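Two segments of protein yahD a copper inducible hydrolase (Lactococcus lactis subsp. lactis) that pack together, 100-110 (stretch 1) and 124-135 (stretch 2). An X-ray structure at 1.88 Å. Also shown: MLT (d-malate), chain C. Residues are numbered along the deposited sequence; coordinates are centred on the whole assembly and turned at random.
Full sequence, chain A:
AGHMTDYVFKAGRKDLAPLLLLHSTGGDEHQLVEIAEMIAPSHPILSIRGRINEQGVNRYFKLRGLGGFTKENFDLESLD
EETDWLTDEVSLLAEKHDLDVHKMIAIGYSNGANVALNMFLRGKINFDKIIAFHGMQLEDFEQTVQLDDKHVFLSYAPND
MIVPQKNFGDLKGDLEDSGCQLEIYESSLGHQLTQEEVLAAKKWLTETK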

# COMPACT_ATOMS: atom_id res chain seq x y z
N ASP A 100 -5.45 -11.24 12.39
CA ASP A 100 -6.61 -11.43 11.53
C ASP A 100 -6.48 -10.57 10.27
O ASP A 100 -6.53 -9.35 10.35
CB ASP A 100 -7.85 -11.00 12.29
CG ASP A 100 -8.18 -11.94 13.42
OD1 ASP A 100 -7.94 -13.17 13.25
OD2 ASP A 100 -8.67 -11.46 14.47
N VAL A 101 -6.32 -11.22 9.12
CA VAL A 101 -6.12 -10.55 7.85
C VAL A 101 -7.34 -9.69 7.49
O VAL A 101 -7.18 -8.56 7.00
CB VAL A 101 -5.78 -11.58 6.76
CG1 VAL A 101 -5.73 -10.95 5.40
CG2 VAL A 101 -4.43 -12.23 7.08
N HIS A 102 -8.54 -10.17 7.79
CA HIS A 102 -9.76 -9.39 7.48
C HIS A 102 -9.85 -8.06 8.26
O HIS A 102 -10.69 -7.21 7.94
CB HIS A 102 -11.01 -10.24 7.70
CG HIS A 102 -11.34 -10.45 9.15
ND1 HIS A 102 -10.79 -11.48 9.89
CD2 HIS A 102 -12.13 -9.75 9.99
CE1 HIS A 102 -11.23 -11.39 11.13
NE2 HIS A 102 -12.04 -10.35 11.22
N LYS A 103 -9.05 -7.90 9.31
CA LYS A 103 -9.03 -6.66 10.10
C LYS A 103 -7.87 -5.75 9.67
O LYS A 103 -7.77 -4.61 10.13
CB LYS A 103 -8.86 -6.95 11.59
CG LYS A 103 -10.00 -7.74 12.24
CD LYS A 103 -9.78 -7.90 13.78
CE LYS A 103 -9.89 -6.56 14.54
NZ LYS A 103 -9.48 -6.64 16.00
N MET A 104 -7.01 -6.27 8.81
CA MET A 104 -5.77 -5.61 8.44
C MET A 104 -5.95 -4.25 7.75
O MET A 104 -6.80 -4.06 6.86
CB MET A 104 -4.94 -6.57 7.59
CG MET A 104 -3.47 -6.35 7.64
SD MET A 104 -2.62 -7.88 7.08
CE MET A 104 -2.20 -8.74 8.60
N ILE A 105 -5.12 -3.30 8.18
CA ILE A 105 -5.06 -1.97 7.60
C ILE A 105 -3.71 -1.89 6.90
O ILE A 105 -2.68 -1.96 7.55
CB ILE A 105 -5.15 -0.89 8.65
CG1 ILE A 105 -6.48 -0.96 9.42
CG2 ILE A 105 -4.99 0.54 8.02
CD1 ILE A 105 -6.39 -0.15 10.74
N ALA A 106 -3.72 -1.80 5.57
CA ALA A 106 -2.48 -1.64 4.81
C ALA A 106 -2.11 -0.19 4.80
O ALA A 106 -2.96 0.67 4.55
CB ALA A 106 -2.62 -2.15 3.36
N ILE A 107 -0.83 0.06 5.10
CA ILE A 107 -0.24 1.40 5.05
C ILE A 107 0.99 1.29 4.16
O ILE A 107 1.94 0.58 4.48
CB ILE A 107 0.18 1.92 6.46
CG1 ILE A 107 -1.04 1.92 7.43
CG2 ILE A 107 0.77 3.35 6.33
CD1 ILE A 107 -0.69 2.28 8.88
N GLY A 108 0.94 1.94 3.00
CA GLY A 108 2.03 1.84 2.04
C GLY A 108 2.45 3.21 1.57
O GLY A 108 1.67 4.19 1.62
N TYR A 109 3.67 3.29 1.08
CA TYR A 109 4.17 4.53 0.51
C TYR A 109 4.74 4.19 -0.87
O TYR A 109 5.58 3.29 -0.98
CB TYR A 109 5.23 5.10 1.43
CG TYR A 109 6.02 6.28 0.88
CD1 TYR A 109 5.43 7.21 0.02
CD2 TYR A 109 7.36 6.46 1.24
CE1 TYR A 109 6.16 8.30 -0.48
CE2 TYR A 109 8.10 7.54 0.75
CZ TYR A 109 7.50 8.44 -0.11
OH TYR A 109 8.23 9.50 -0.59
N SER A 110 4.27 4.88 -1.91
CA SER A 110 4.82 4.73 -3.28
C SER A 110 4.78 3.27 -3.77
O SER A 110 3.72 2.66 -3.80
CB SER A 110 6.22 5.34 -3.32
OG SER A 110 6.61 5.65 -4.65
N LYS A 124 -6.83 -10.27 -4.09
CA LYS A 124 -5.87 -11.23 -3.55
C LYS A 124 -5.77 -11.17 -2.02
O LYS A 124 -5.45 -12.18 -1.38
CB LYS A 124 -4.49 -11.06 -4.19
CG LYS A 124 -4.39 -11.29 -5.70
CD LYS A 124 -2.89 -11.33 -6.09
CE LYS A 124 -2.71 -11.60 -7.57
NZ LYS A 124 -1.30 -11.99 -7.99
N ILE A 125 -6.04 -9.99 -1.45
CA ILE A 125 -6.12 -9.82 0.02
C ILE A 125 -7.36 -8.98 0.37
O ILE A 125 -7.60 -7.93 -0.22
CB ILE A 125 -4.85 -9.13 0.66
CG1 ILE A 125 -3.55 -9.87 0.35
CG2 ILE A 125 -4.97 -9.09 2.21
CD1 ILE A 125 -2.30 -9.48 1.25
N ASN A 126 -8.13 -9.46 1.34
CA ASN A 126 -9.29 -8.74 1.85
C ASN A 126 -8.92 -7.81 3.02
O ASN A 126 -9.36 -8.02 4.17
CB ASN A 126 -10.36 -9.76 2.28
CG ASN A 126 -11.70 -9.11 2.59
OD1 ASN A 126 -12.11 -8.15 1.94
ND2 ASN A 126 -12.36 -9.64 3.59
N PHE A 127 -8.11 -6.79 2.74
CA PHE A 127 -7.83 -5.75 3.74
C PHE A 127 -9.13 -5.08 4.22
O PHE A 127 -10.07 -4.90 3.43
CB PHE A 127 -6.94 -4.62 3.18
CG PHE A 127 -5.55 -5.05 2.77
CD1 PHE A 127 -4.65 -5.54 3.71
CD2 PHE A 127 -5.14 -4.89 1.44
CE1 PHE A 127 -3.34 -5.91 3.32
CE2 PHE A 127 -3.86 -5.24 1.05
CZ PHE A 127 -2.96 -5.76 1.99
N ASP A 128 -9.15 -4.66 5.47
CA ASP A 128 -10.28 -3.89 5.97
C ASP A 128 -10.24 -2.45 5.44
O ASP A 128 -11.27 -1.89 5.02
CB ASP A 128 -10.31 -3.90 7.50
CG ASP A 128 -11.51 -3.15 8.04
OD1 ASP A 128 -12.64 -3.52 7.64
OD2 ASP A 128 -11.33 -2.19 8.82
N LYS A 129 -9.04 -1.85 5.48
CA LYS A 129 -8.81 -0.47 5.01
C LYS A 129 -7.44 -0.37 4.36
O LYS A 129 -6.58 -1.22 4.61
CB LYS A 129 -8.78 0.51 6.17
CG LYS A 129 -10.05 0.63 6.91
CD LYS A 129 -9.93 1.63 8.00
CE LYS A 129 -11.28 1.79 8.62
NZ LYS A 129 -11.76 0.55 9.30
N ILE A 130 -7.25 0.68 3.54
CA ILE A 130 -5.93 0.99 2.97
C ILE A 130 -5.63 2.47 3.13
O ILE A 130 -6.48 3.32 2.91
CB ILE A 130 -5.89 0.63 1.45
CG1 ILE A 130 -6.01 -0.88 1.26
CG2 ILE A 130 -4.56 1.13 0.78
CD1 ILE A 130 -5.74 -1.34 -0.17
N ILE A 131 -4.40 2.77 3.54
CA ILE A 131 -3.87 4.11 3.55
C ILE A 131 -2.72 4.05 2.55
O ILE A 131 -1.71 3.37 2.80
CB ILE A 131 -3.37 4.49 4.97
CG1 ILE A 131 -4.58 4.57 5.91
CG2 ILE A 131 -2.60 5.86 4.97
CD1 ILE A 131 -4.29 4.77 7.38
N ALA A 132 -2.89 4.74 1.42
CA ALA A 132 -1.88 4.70 0.33
C ALA A 132 -1.29 6.08 0.14
O ALA A 132 -1.98 6.96 -0.35
CB ALA A 132 -2.51 4.25 -0.98
N PHE A 133 -0.03 6.28 0.52
CA PHE A 133 0.64 7.57 0.27
C PHE A 133 1.32 7.58 -1.08
O PHE A 133 2.20 6.74 -1.34
CB PHE A 133 1.65 7.89 1.36
CG PHE A 133 1.05 7.96 2.76
CD1 PHE A 133 0.19 9.00 3.12
CD2 PHE A 133 1.38 7.00 3.73
CE1 PHE A 133 -0.36 9.07 4.44
CE2 PHE A 133 0.83 7.07 5.04
CZ PHE A 133 -0.03 8.09 5.39
N HIS A 134 0.90 8.51 -1.92
CA HIS A 134 1.46 8.69 -3.27
C HIS A 134 1.43 7.42 -4.12
O HIS A 134 2.43 7.06 -4.78
CB HIS A 134 2.86 9.33 -3.18
CG HIS A 134 2.81 10.63 -2.46
ND1 HIS A 134 2.19 11.74 -3.00
CD2 HIS A 134 3.16 10.97 -1.20
CE1 HIS A 134 2.19 12.72 -2.11
NE2 HIS A 134 2.78 12.28 -1.01
N GLY A 135 0.26 6.79 -4.12
CA GLY A 135 -0.01 5.62 -4.92
C GLY A 135 -0.49 5.97 -6.33
O GLY A 135 -0.80 7.14 -6.67
C1 MLT C . 6.34 1.78 -8.69
O1 MLT C . 7.28 1.07 -9.15
O2 MLT C . 5.50 1.29 -7.89
C2 MLT C . 6.19 3.22 -9.12
O3 MLT C . 7.16 3.58 -10.09
C3 MLT C . 6.24 4.17 -7.93
C4 MLT C . 7.59 4.22 -7.25
O4 MLT C . 7.96 5.33 -6.80
O5 MLT C . 8.34 3.22 -7.09
O HOH W 1 -11.61 -6.98 5.40
O HOH W 2 -9.64 -2.85 10.83

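Strands 105-109 and 129-133 lie side by side as parallel neighbours in a sheet: their N-to-C directions differ by 8° and their axes approach to 4.6 Å. The register pairs I105 with K129, A106 with I130, I107 with I131, G108 with A132 and Y109 with F133, at CA-CA separations of 4.7 to 5.1 Å.

Backbone hydrogen bonds fix this register. Alternate residues of the first stretch bond in both directions, as parallel pairing requires: A106 N donates to K129 O (3.1 Å) and A106 O accepts from I131 N (2.7 Å, 173° at the hydrogen), while G108 N donates to I131 O (3.0 Å) and G108 O accepts from F133 N (2.9 Å). S110 N to F133 O (2.8 Å, 176°) extends the ladder beyond the strand. At the other end M104 O is shared, accepting from D128 N at 2.8 Å and, weakly, from K129 N at 3.4 Å. CA-H...O contacts supplement these bonds, the shortest from I107 CA to I131 O at 3.3 Å.

Apolar contacts form on both faces of the sheet. On the face carrying I105, I107, Y109, I131 and F133, I107 CG2 meets F133 CE2 at 3.9 Å. On the opposite face, A106 CB sits 3.8 Å from the centroid of the F127 ring, 8° off its normal, a CH-pi contact over the ring face; M104 CB approaches the edge of that ring, 4.0 Å from F127 CD1. Before the strands, V101 CG1 touches I125 CG2 at 3.8 Å.

Water bridges the two stretches ahead of the strands. One molecule donates to H102 O (2.7 Å) and N126 O (2.8 Å), linking two carbonyls that cannot bond each other; a second donates to K103 O and D128 OD2, both at 2.7 Å. D128 OD2 also receives K129 NZ at 2.8 Å, a salt bridge within the second stretch.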